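Long-range contacts in laccase (Botrytis aclada, PDB 3SQR), which oxidises phenolic substrates such as hydroquinone with molecular oxygen as a multicopper oxidase, probably serving in lignin degradation and the detoxification of lignin-derived products: residues L134-V139 with L153-Q158; D281-T286 with D322-R327; D391-S396 with T405-S410. All coordinates share one frame; numbering follows the deposited sequence. Where two conformers were deposited one is given.

The three contacts lie in series along the chain and do not touch one another. Contacts 1 and 3 bear on the copper centres. Gly-138 of contact 1 is about 9 Å from a bound copper ion, near His-170, a copper ligand, and His-124, which probably binds the type 2 copper. The side chain of Val-394 in contact 3 lies about 7 Å from a bound copper ion, at the site formed by His-463, Cys-526 and His-531. The nearest atoms of contacts 1 and 3 are about 13 Å apart. Contact 2, across the chain's centre from contact 1 and about 38 Å from it between centres, lies away from the copper sites. Contact 3 also carries an N-linked sugar on Asn-407.

Contact 1 of 3, residues L134-V139 with L153-Q158; sequences LEYDGV and LTYKFQ
The ring of Tyr-136 lies over the backbone of strand 152-158, covering the peptide between Tyr-155 and Lys-156. Lys-156 N stands 3.6 Å above the ring plane, offset toward the rim, and the opposite face is taken by CG of the preceding residue, Glu-135, so the ring is held between its own neighbour and the strand. Chi1 of -64° puts CG of Tyr-136 anti to the carbonyl carbon, beside the backbone N. Two carbonyl oxygens approach the ring carbons: Lys-156 O comes to 3.1 Å from Tyr-136 CD2, and Thr-154 O meets Tyr-136 CE1 obliquely at 3.3 Å. Thr-154 O is buried here without a hydrogen-bond partner in the model, which makes the weakly polarised ring C-H its nearest counterpart across the contact. Near the ring plane, CD1 of Leu-153 abuts the CE1 edge at 4.3 Å. The hydroxyl looks beyond both segments and is hydrogen-bonded to Asp-553 of helix 551-567, whose Ile-556 also packs on Tyr-136 and Leu-153.

Tyr-155 returns the contact from the strand. Its CD2 rests 3.8 Å from Tyr-136 CB, and the same edge faces the Tyr-136 carbonyl, with CD2 3.3 Å from Tyr-136 O. Farther along, its CE2 passes 4.0 Å from Gly-138 CA. The Tyr-155 hydroxyl is hydrogen-bonded to Gln-144 and Ile-123 N, while Trp-125 meets the ring edge-to-face.

No hydrogen bond joins the two segments; the Tyr-136 ring packed on the strand's peptide groups, with the apolar touches of Leu-153 and Tyr-155, lays the loop against an outer strand of the first cupredoxin-like domain. From that loop, Asp-137 OD2 bonds ND1 of His-468, a copper ligand, and Asp-137 O accepts from ND1 of His-124, probably the type 2 ligand: second-shell links characteristic of a multicopper oxidase trinuclear cluster.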
loop_
_atom_site.group_PDB
_atom_site.type_symbol
_atom_site.label_atom_id
_atom_site.label_comp_id
_atom_site.label_asym_id
_atom_site.label_seq_id
_atom_site.Cartn_x
_atom_site.Cartn_y
_atom_site.Cartn_z
ATOM N N LEU A 134 2.830 16.243 7.895
ATOM C CA LEU A 134 2.441 15.112 8.704
ATOM C C LEU A 134 0.938 15.022 8.827
ATOM O O LEU A 134 0.335 13.947 8.809
ATOM C CB LEU A 134 3.027 15.345 10.131
ATOM C CG LEU A 134 2.349 14.525 11.196
ATOM C CD1 LEU A 134 2.700 13.026 11.090
ATOM C CD2 LEU A 134 2.823 15.092 12.614
ATOM N N GLU A 135 0.291 16.192 8.941
ATOM C CA GLU A 135 -1.103 16.257 9.237
ATOM C C GLU A 135 -2.009 15.856 8.052
ATOM O O GLU A 135 -3.198 15.759 8.165
ATOM C CB GLU A 135 -1.472 17.647 9.744
ATOM C CG GLU A 135 -1.433 18.700 8.735
ATOM C CD GLU A 135 -0.028 19.278 8.362
ATOM O OE1 GLU A 135 1.049 18.816 8.874
ATOM O OE2 GLU A 135 -0.050 20.258 7.578
ATOM N N TYR A 136 -1.385 15.521 6.924
ATOM C CA TYR A 136 -2.106 15.112 5.769
ATOM C C TYR A 136 -1.733 13.671 5.369
ATOM O O TYR A 136 -2.125 13.205 4.293
ATOM C CB TYR A 136 -1.876 16.092 4.631
ATOM C CG TYR A 136 -2.443 17.474 4.976
ATOM C CD1 TYR A 136 -3.788 17.598 5.350
ATOM C CD2 TYR A 136 -1.628 18.581 5.014
ATOM C CE1 TYR A 136 -4.321 18.804 5.685
ATOM C CE2 TYR A 136 -2.155 19.830 5.328
ATOM C CZ TYR A 136 -3.489 19.916 5.700
ATOM O OH TYR A 136 -4.046 21.146 6.058
ATOM N N ASP A 137 -1.077 12.954 6.278
ATOM C CA ASP A 137 -0.788 11.548 6.058
ATOM C C ASP A 137 -2.010 10.631 6.021
ATOM O O ASP A 137 -1.974 9.529 5.465
ATOM C CB ASP A 137 0.239 11.057 7.065
ATOM C CG ASP A 137 0.830 9.740 6.723
ATOM O OD1 ASP A 137 1.225 9.546 5.519
ATOM O OD2 ASP A 137 0.962 8.897 7.625
ATOM N N GLY A 138 -3.095 11.081 6.633
ATOM C CA GLY A 138 -4.382 10.402 6.569
ATOM C C GLY A 138 -4.544 9.185 7.426
ATOM O O GLY A 138 -5.410 8.378 7.154
ATOM N N VAL A 139 -3.859 9.120 8.596
ATOM C CA VAL A 139 -4.028 8.006 9.474
ATOM C C VAL A 139 -4.941 8.479 10.610
ATOM O O VAL A 139 -4.453 9.252 11.418
ATOM C CB VAL A 139 -2.775 7.511 10.088
ATOM C CG1 VAL A 139 -3.003 6.299 10.976
ATOM C CG2 VAL A 139 -1.763 7.095 8.884
ATOM N N LEU A 153 -12.153 17.463 4.194
ATOM C CA LEU A 153 -10.820 17.765 4.606
ATOM C C LEU A 153 -10.038 17.896 3.349
ATOM O O LEU A 153 -10.082 16.980 2.562
ATOM C CB LEU A 153 -10.221 16.646 5.424
ATOM C CG LEU A 153 -8.790 16.869 5.880
ATOM C CD1 LEU A 153 -8.470 18.257 6.560
ATOM C CD2 LEU A 153 -8.388 15.655 6.758
ATOM N N THR A 154 -9.323 19.012 3.243
ATOM C CA THR A 154 -8.427 19.262 2.084
ATOM C C THR A 154 -7.002 18.861 2.437
ATOM O O THR A 154 -6.325 19.499 3.214
ATOM C CB THR A 154 -8.512 20.710 1.633
ATOM O OG1 THR A 154 -9.885 20.996 1.293
ATOM C CG2 THR A 154 -7.565 20.962 0.381
ATOM N N TYR A 155 -6.526 17.813 1.784
ATOM C CA TYR A 155 -5.170 17.360 1.969
ATOM C C TYR A 155 -4.282 18.153 1.037
ATOM O O TYR A 155 -4.629 18.385 -0.106
ATOM C CB TYR A 155 -5.070 15.874 1.688
ATOM C CG TYR A 155 -5.834 14.971 2.664
ATOM C CD1 TYR A 155 -7.212 14.736 2.561
ATOM C CD2 TYR A 155 -5.178 14.359 3.697
ATOM C CE1 TYR A 155 -7.879 13.902 3.418
ATOM C CE2 TYR A 155 -5.818 13.536 4.539
ATOM C CZ TYR A 155 -7.165 13.295 4.441
ATOM O OH TYR A 155 -7.775 12.417 5.325
ATOM N N LYS A 156 -3.170 18.609 1.574
ATOM C CA LYS A 156 -2.177 19.317 0.816
ATOM C C LYS A 156 -0.828 18.769 1.018
ATOM O O LYS A 156 -0.343 18.742 2.155
ATOM C CB LYS A 156 -2.226 20.814 1.216
ATOM C CG LYS A 156 -3.546 21.496 0.845
ATOM C CD LYS A 156 -3.447 23.036 1.167
ATOM C CE LYS A 156 -4.751 23.794 0.862
ATOM N NZ LYS A 156 -4.463 25.296 0.595
ATOM N N PHE A 157 -0.112 18.406 -0.076
ATOM C CA PHE A 157 1.186 17.945 0.066
ATOM C C PHE A 157 1.884 18.046 -1.252
ATOM O O PHE A 157 1.214 18.140 -2.277
ATOM C CB PHE A 157 1.285 16.522 0.622
ATOM C CG PHE A 157 0.501 15.510 -0.135
ATOM C CD1 PHE A 157 -0.816 15.267 0.183
ATOM C CD2 PHE A 157 1.057 14.803 -1.193
ATOM C CE1 PHE A 157 -1.567 14.304 -0.481
ATOM C CE2 PHE A 157 0.271 13.839 -1.871
ATOM C CZ PHE A 157 -1.047 13.588 -1.472
ATOM N N GLN A 158 3.187 18.172 -1.176
ATOM C CA GLN A 158 4.020 18.055 -2.352
ATOM C C GLN A 158 4.403 16.634 -2.617
ATOM O O GLN A 158 4.748 15.857 -1.703
ATOM C CB GLN A 158 5.308 18.901 -2.241
ATOM C CG GLN A 158 6.046 19.065 -3.519
ATOM C CD GLN A 158 7.175 20.064 -3.400
ATOM O OE1 GLN A 158 7.725 20.239 -2.304
ATOM N NE2 GLN A 158 7.560 20.703 -4.541
#

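Contact 2 of 3, residues D281-T286 with D322-R327; sequences DNHTLT and DNYWIR
Asp-281 runs alongside Trp-325 and ends on Arg-327. Its CB lies 3.7 Å from Trp-325 O, the carbonyl that also receives the nearly straight hydrogen bond of Asp-281 N. With CG anti to the carbonyl carbon (chi1 -67°), the carboxyl carbon stays beside that backbone N and close to the same oxygen. At the tip the two oxygens divide the guanidinium between them. OD1 accepts from Arg-327 NE at 2.7 Å and OD2 from Arg-327 NH2 at 2.9 Å, each through its syn lone pair; this is a side-on, bidentate salt bridge with the two groups nearly coplanar (21° between planes). OD2 also touches Trp-325 CB at 3.3 Å and has a further hydrogen bond to Ser-359 OG, which would steady the carboxylate and probably favour its charged form.

The backbone carbonyl of Asp-281 serves the second half of the contact. Its oxygen takes a hydrogen bond of 2.8 Å from His-283 ND1, lying in the imidazole plane, which fixes how that ring is turned. The imidazole then directs its CE1 edge onto the face of Tyr-324, 3.7 Å from CD1, in a T-shaped pair with planes at 83°. Asn-282 CB adds a contact of 3.6 Å to Tyr-324 CE2. Beyond the pair, His-283 NE2 is bonded to Tyr-349 OH and the Tyr-324 hydroxyl to Ala-320 O.

The contact thus clasps the turn between strands 276-280 and 285-290 to strand 323-327. That strand is flanked in its sheet by 344-348 and 276-280, while 285-290 passes into the second sheet of the domain.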
loop_
_atom_site.group_PDB
_atom_site.type_symbol
_atom_site.label_atom_id
_atom_site.label_comp_id
_atom_site.label_asym_id
_atom_site.label_seq_id
_atom_site.Cartn_x
_atom_site.Cartn_y
_atom_site.Cartn_z
ATOM N N ASP A 281 2.275 -14.984 -19.246
ATOM C CA ASP A 281 2.823 -16.143 -19.940
ATOM C C ASP A 281 3.638 -15.718 -21.145
ATOM O O ASP A 281 3.243 -14.866 -21.940
ATOM C CB ASP A 281 1.709 -17.055 -20.432
ATOM C CG ASP A 281 0.950 -17.714 -19.336
ATOM O OD1 ASP A 281 1.275 -17.559 -18.122
ATOM O OD2 ASP A 281 -0.019 -18.418 -19.697
ATOM N N ASN A 282 4.794 -16.358 -21.263
ATOM C CA ASN A 282 5.715 -16.197 -22.366
ATOM C C ASN A 282 6.277 -14.790 -22.499
ATOM O O ASN A 282 6.833 -14.449 -23.518
ATOM C CB ASN A 282 5.068 -16.649 -23.666
ATOM C CG ASN A 282 6.088 -17.015 -24.714
ATOM O OD1 ASN A 282 5.977 -16.551 -25.835
ATOM N ND2 ASN A 282 7.106 -17.832 -24.342
ATOM N N HIS A 283 6.170 -13.991 -21.421
ATOM C CA HIS A 283 6.770 -12.667 -21.404
ATOM C C HIS A 283 7.668 -12.529 -20.174
ATOM O O HIS A 283 7.522 -13.226 -19.180
ATOM C CB HIS A 283 5.675 -11.579 -21.451
ATOM C CG HIS A 283 4.936 -11.487 -22.754
ATOM N ND1 HIS A 283 4.012 -12.426 -23.173
ATOM C CD2 HIS A 283 4.983 -10.551 -23.727
ATOM C CE1 HIS A 283 3.524 -12.050 -24.343
ATOM N NE2 HIS A 283 4.087 -10.911 -24.694
ATOM N N THR A 284 8.676 -11.704 -20.351
ATOM C CA THR A 284 9.647 -11.401 -19.344
ATOM C C THR A 284 9.293 -10.018 -18.787
ATOM O O THR A 284 8.908 -9.073 -19.489
ATOM C CB THR A 284 11.056 -11.365 -19.940
ATOM O OG1 THR A 284 11.359 -12.694 -20.436
ATOM C CG2 THR A 284 12.066 -11.031 -18.886
ATOM N N LEU A 285 9.383 -9.957 -17.498
ATOM C CA LEU A 285 9.204 -8.687 -16.822
ATOM C C LEU A 285 10.560 -8.095 -16.525
ATOM O O LEU A 285 11.363 -8.755 -15.883
ATOM C CB LEU A 285 8.442 -8.910 -15.525
ATOM C CG LEU A 285 7.156 -9.739 -15.539
ATOM C CD1 LEU A 285 6.633 -9.853 -14.082
ATOM C CD2 LEU A 285 6.046 -9.183 -16.426
ATOM N N THR A 286 10.800 -6.867 -16.934
ATOM C CA THR A 286 11.967 -6.128 -16.497
ATOM C C THR A 286 11.528 -5.182 -15.362
ATOM O O THR A 286 10.831 -4.217 -15.592
ATOM C CB THR A 286 12.577 -5.348 -17.583
ATOM O OG1 THR A 286 13.055 -6.265 -18.584
ATOM C CG2 THR A 286 13.778 -4.572 -17.064
ATOM N N ASP A 322 -0.598 -13.486 -30.073
ATOM C CA ASP A 322 -1.537 -14.443 -29.574
ATOM C C ASP A 322 -2.097 -13.820 -28.277
ATOM O O ASP A 322 -1.622 -12.748 -27.838
ATOM C CB ASP A 322 -0.846 -15.761 -29.221
ATOM C CG ASP A 322 -1.789 -16.991 -29.341
ATOM O OD1 ASP A 322 -3.037 -16.847 -29.378
ATOM O OD2 ASP A 322 -1.247 -18.105 -29.369
ATOM N N ASN A 323 -3.075 -14.525 -27.723
ATOM C CA ASN A 323 -3.611 -14.281 -26.389
ATOM C C ASN A 323 -2.772 -15.020 -25.373
ATOM O O ASN A 323 -2.385 -16.184 -25.552
ATOM C CB ASN A 323 -5.050 -14.772 -26.357
ATOM C CG ASN A 323 -5.850 -14.182 -27.447
ATOM O OD1 ASN A 323 -5.769 -12.986 -27.680
ATOM N ND2 ASN A 323 -6.566 -15.023 -28.206
ATOM N N TYR A 324 -2.465 -14.368 -24.256
ATOM C CA TYR A 324 -1.652 -14.982 -23.237
ATOM C C TYR A 324 -2.349 -14.734 -21.911
ATOM O O TYR A 324 -3.003 -13.656 -21.719
ATOM C CB TYR A 324 -0.246 -14.367 -23.203
ATOM C CG TYR A 324 0.547 -14.648 -24.426
ATOM C CD1 TYR A 324 0.456 -13.846 -25.505
ATOM C CD2 TYR A 324 1.372 -15.779 -24.493
ATOM C CE1 TYR A 324 1.206 -14.146 -26.683
ATOM C CE2 TYR A 324 2.115 -16.091 -25.657
ATOM C CZ TYR A 324 2.025 -15.257 -26.725
ATOM O OH TYR A 324 2.738 -15.520 -27.875
ATOM N N TRP A 325 -2.269 -15.732 -21.046
ATOM C CA TRP A 325 -2.795 -15.545 -19.708
ATOM C C TRP A 325 -1.930 -14.566 -18.926
ATOM O O TRP A 325 -0.679 -14.638 -18.937
ATOM C CB TRP A 325 -2.828 -16.834 -18.933
ATOM C CG TRP A 325 -3.944 -17.676 -19.298
ATOM C CD1 TRP A 325 -3.871 -18.890 -19.889
ATOM C CD2 TRP A 325 -5.339 -17.367 -19.120
ATOM N NE1 TRP A 325 -5.150 -19.392 -20.071
ATOM C CE2 TRP A 325 -6.071 -18.464 -19.634
ATOM C CE3 TRP A 325 -6.033 -16.274 -18.574
ATOM C CZ2 TRP A 325 -7.497 -18.497 -19.643
ATOM C CZ3 TRP A 325 -7.430 -16.288 -18.573
ATOM C CH2 TRP A 325 -8.156 -17.411 -19.106
ATOM N N ILE A 326 -2.615 -13.689 -18.195
ATOM C CA ILE A 326 -1.953 -12.816 -17.184
ATOM C C ILE A 326 -2.309 -13.456 -15.876
ATOM O O ILE A 326 -3.479 -13.656 -15.561
ATOM C CB ILE A 326 -2.354 -11.322 -17.240
ATOM C CG1 ILE A 326 -2.073 -10.677 -18.638
ATOM C CG2 ILE A 326 -1.644 -10.527 -16.063
ATOM C CD1 ILE A 326 -2.789 -9.307 -18.821
ATOM N N ARG A 327 -1.286 -13.859 -15.126
ATOM C CA ARG A 327 -1.485 -14.671 -13.952
ATOM C C ARG A 327 -1.227 -13.870 -12.697
ATOM O O ARG A 327 -0.124 -13.379 -12.512
ATOM C CB ARG A 327 -0.541 -15.883 -13.998
ATOM C CG ARG A 327 -0.946 -16.793 -15.167
ATOM C CD ARG A 327 -0.321 -18.098 -15.122
ATOM N NE ARG A 327 -0.515 -18.754 -16.412
ATOM C CZ ARG A 327 -1.467 -19.653 -16.695
ATOM N NH1 ARG A 327 -2.380 -20.027 -15.799
ATOM N NH2 ARG A 327 -1.511 -20.173 -17.923
#

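Contact 3 of 3, residues D391-S396 with T405-S410; sequences DEQVSS and TINSSS. With NAG (2-acetamido-2-deoxy-beta-D-glucopyranose), chain I.
Backbone hydrogen bonds pair Ser-395 with Thr-405 in both directions, the N of each lying 2.9 Å from the O of the other. Val-394 and Ile-406 form the adjacent non-hydrogen-bonded antiparallel pair, where Val-394 CA comes to 3.2 Å from Thr-405 O in a CA-H...O contact. Past it, Asn-407 N donates to Gln-393 O, and the chain reverses in a type I' turn from Ile-406 to Ser-409.

Side-chain polar bonding takes over at Asn-407. Its amide oxygen OD1 accepts from Gln-393 N at 2.9 Å, the donor nearly along the C=O axis, so one asparagine bonds both polar backbone atoms of Gln-393. A water is bonded to Gln-393 O, Thr-405 OG1 and Ser-408 N; Thr-405 OG1 faces it from between its own backbone N and carbonyl carbon (chi1 61°).

Apolar packing lies on the face of Val-394 and Ile-406, whose side chains run side by side over Ile-453 of strand 448-455; Val-394 CG2 lies 3.9 Å from Ile-406 CD1 in the conformer given, one of two. Glu-392 crosses this conformer of Ile-406 at about a right angle, and its OE1 is hydrogen-bonded to Tyr-451 OH.

The sugar is bonded covalently through C1 to Asn-407 ND2. Its acetamido N2 donates to Asp-391 O at 2.6 Å, and its C6 lies 3.5 Å from Gln-393 OE1.

Asn-407, Ser-408 and Ser-409 form an N-X-S glycosylation sequon. Because the amide oxygen is tied to one strand and the glycosylated nitrogen carries a sugar hydrogen-bonded to the same strand, the modelled sugar is oriented against the hairpin.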
loop_
_atom_site.group_PDB
_atom_site.type_symbol
_atom_site.label_atom_id
_atom_site.label_comp_id
_atom_site.label_asym_id
_atom_site.label_seq_id
_atom_site.Cartn_x
_atom_site.Cartn_y
_atom_site.Cartn_z
ATOM N N ASP A 391 14.065 -2.953 18.968
ATOM C CA ASP A 391 13.621 -4.313 18.708
ATOM C C ASP A 391 12.214 -4.444 19.227
ATOM O O ASP A 391 11.884 -4.036 20.353
ATOM C CB ASP A 391 14.538 -5.379 19.375
ATOM C CG ASP A 391 13.935 -6.814 19.269
ATOM O OD1 ASP A 391 14.063 -7.396 18.200
ATOM O OD2 ASP A 391 13.299 -7.303 20.229
ATOM N N GLU A 392 11.347 -5.011 18.398
ATOM C CA GLU A 392 10.003 -5.284 18.795
ATOM C C GLU A 392 9.585 -6.661 18.272
ATOM O O GLU A 392 10.105 -7.154 17.283
ATOM C CB GLU A 392 9.068 -4.178 18.334
ATOM C CG GLU A 392 9.309 -2.875 19.179
ATOM C CD GLU A 392 8.158 -1.995 19.214
ATOM O OE1 GLU A 392 7.560 -1.750 18.132
ATOM O OE2 GLU A 392 7.869 -1.498 20.322
ATOM N N GLN A 393 8.655 -7.238 18.998
ATOM C CA GLN A 393 8.275 -8.626 18.824
ATOM C C GLN A 393 6.801 -8.781 18.683
ATOM O O GLN A 393 6.008 -8.357 19.530
ATOM C CB GLN A 393 8.786 -9.465 20.003
ATOM C CG GLN A 393 10.279 -9.294 20.215
ATOM C CD GLN A 393 10.766 -10.051 21.430
ATOM O OE1 GLN A 393 10.016 -10.302 22.358
ATOM N NE2 GLN A 393 11.996 -10.419 21.414
ATOM N N VAL A 394 6.434 -9.459 17.610
ATOM C CA VAL A 394 5.033 -9.720 17.325
ATOM C C VAL A 394 4.602 -11.042 17.946
ATOM O O VAL A 394 5.221 -12.066 17.752
ATOM C CB VAL A 394 4.769 -9.731 15.828
ATOM C CG1 VAL A 394 3.272 -9.870 15.525
ATOM C CG2 VAL A 394 5.312 -8.405 15.208
ATOM N N SER A 395 3.482 -10.966 18.635
ATOM C CA SER A 395 2.806 -12.130 19.148
ATOM C C SER A 395 1.298 -11.966 18.948
ATOM O O SER A 395 0.866 -11.065 18.219
ATOM C CB SER A 395 3.185 -12.345 20.623
ATOM O OG SER A 395 2.754 -13.623 21.015
ATOM N N SER A 396 0.511 -12.845 19.555
ATOM C CA SER A 396 -0.926 -12.696 19.518
ATOM C C SER A 396 -1.560 -12.963 20.861
ATOM O O SER A 396 -0.937 -13.566 21.748
ATOM C CB SER A 396 -1.530 -13.601 18.457
ATOM O OG SER A 396 -1.325 -14.948 18.814
ATOM N N THR A 405 -0.027 -8.462 18.970
ATOM C CA THR A 405 0.624 -7.596 19.885
ATOM C C THR A 405 2.042 -7.347 19.435
ATOM O O THR A 405 2.660 -8.148 18.774
ATOM C CB THR A 405 0.631 -8.205 21.326
ATOM O OG1 THR A 405 1.351 -9.440 21.244
ATOM C CG2 THR A 405 -0.824 -8.432 21.861
ATOM N N ILE A 406 2.510 -6.162 19.790
ATOM C CA ILE A 406 3.880 -5.719 19.604
ATOM C C ILE A 406 4.399 -5.402 20.992
ATOM O O ILE A 406 3.889 -4.500 21.682
ATOM C CB ILE A 406 3.907 -4.441 18.814
ATOM C CG1 ILE A 406 3.053 -4.616 17.547
ATOM C CG2 ILE A 406 5.381 -4.088 18.468
ATOM C CD1 ILE A 406 3.846 -4.959 16.352
ATOM N N ASN A 407 5.396 -6.156 21.390
ATOM C CA ASN A 407 5.854 -6.195 22.767
ATOM C C ASN A 407 4.718 -6.169 23.730
ATOM O O ASN A 407 4.624 -5.313 24.620
ATOM C CB ASN A 407 6.811 -5.039 22.991
ATOM C CG ASN A 407 8.175 -5.404 22.613
ATOM O OD1 ASN A 407 8.397 -5.990 21.572
ATOM N ND2 ASN A 407 9.127 -5.055 23.456
ATOM N N SER A 408 3.833 -7.134 23.526
ATOM C CA SER A 408 2.691 -7.396 24.391
ATOM C C SER A 408 1.565 -6.457 24.336
ATOM O O SER A 408 0.595 -6.678 25.041
ATOM C CB SER A 408 3.136 -7.658 25.851
ATOM O OG SER A 408 4.372 -8.379 25.824
ATOM N N SER A 409 1.576 -5.465 23.432
ATOM C CA SER A 409 0.504 -4.495 23.385
ATOM C C SER A 409 -0.125 -4.476 21.979
ATOM O O SER A 409 0.561 -4.345 20.989
ATOM C CB SER A 409 1.032 -3.095 23.724
ATOM O OG SER A 409 0.036 -2.134 23.531
ATOM N N SER A 410 -1.423 -4.566 21.908
ATOM C CA SER A 410 -2.119 -4.436 20.609
ATOM C C SER A 410 -2.548 -2.998 20.385
ATOM O O SER A 410 -3.145 -2.367 21.266
ATOM C CB SER A 410 -3.325 -5.351 20.607
ATOM O OG SER A 410 -3.904 -5.465 19.327
HETATM C C1 NAG I . 10.494 -5.408 23.215
HETATM C C2 NAG I . 11.519 -4.329 23.540
HETATM C C3 NAG I . 12.914 -4.907 23.368
HETATM C C4 NAG I . 13.075 -6.172 24.187
HETATM C C5 NAG I . 12.025 -7.176 23.710
HETATM C C6 NAG I . 12.141 -8.518 24.453
HETATM C C7 NAG I . 10.931 -1.952 23.163
HETATM C C8 NAG I . 10.885 -0.776 22.217
HETATM N N2 NAG I . 11.403 -3.103 22.711
HETATM O O3 NAG I . 13.804 -3.917 23.803
HETATM O O4 NAG I . 14.356 -6.710 23.941
HETATM O O5 NAG I . 10.772 -6.573 23.996
HETATM O O6 NAG I . 11.959 -8.240 25.825
HETATM O O7 NAG I . 10.528 -1.799 24.311
HETATM O O HOH W 1 4.083 -9.109 21.449
#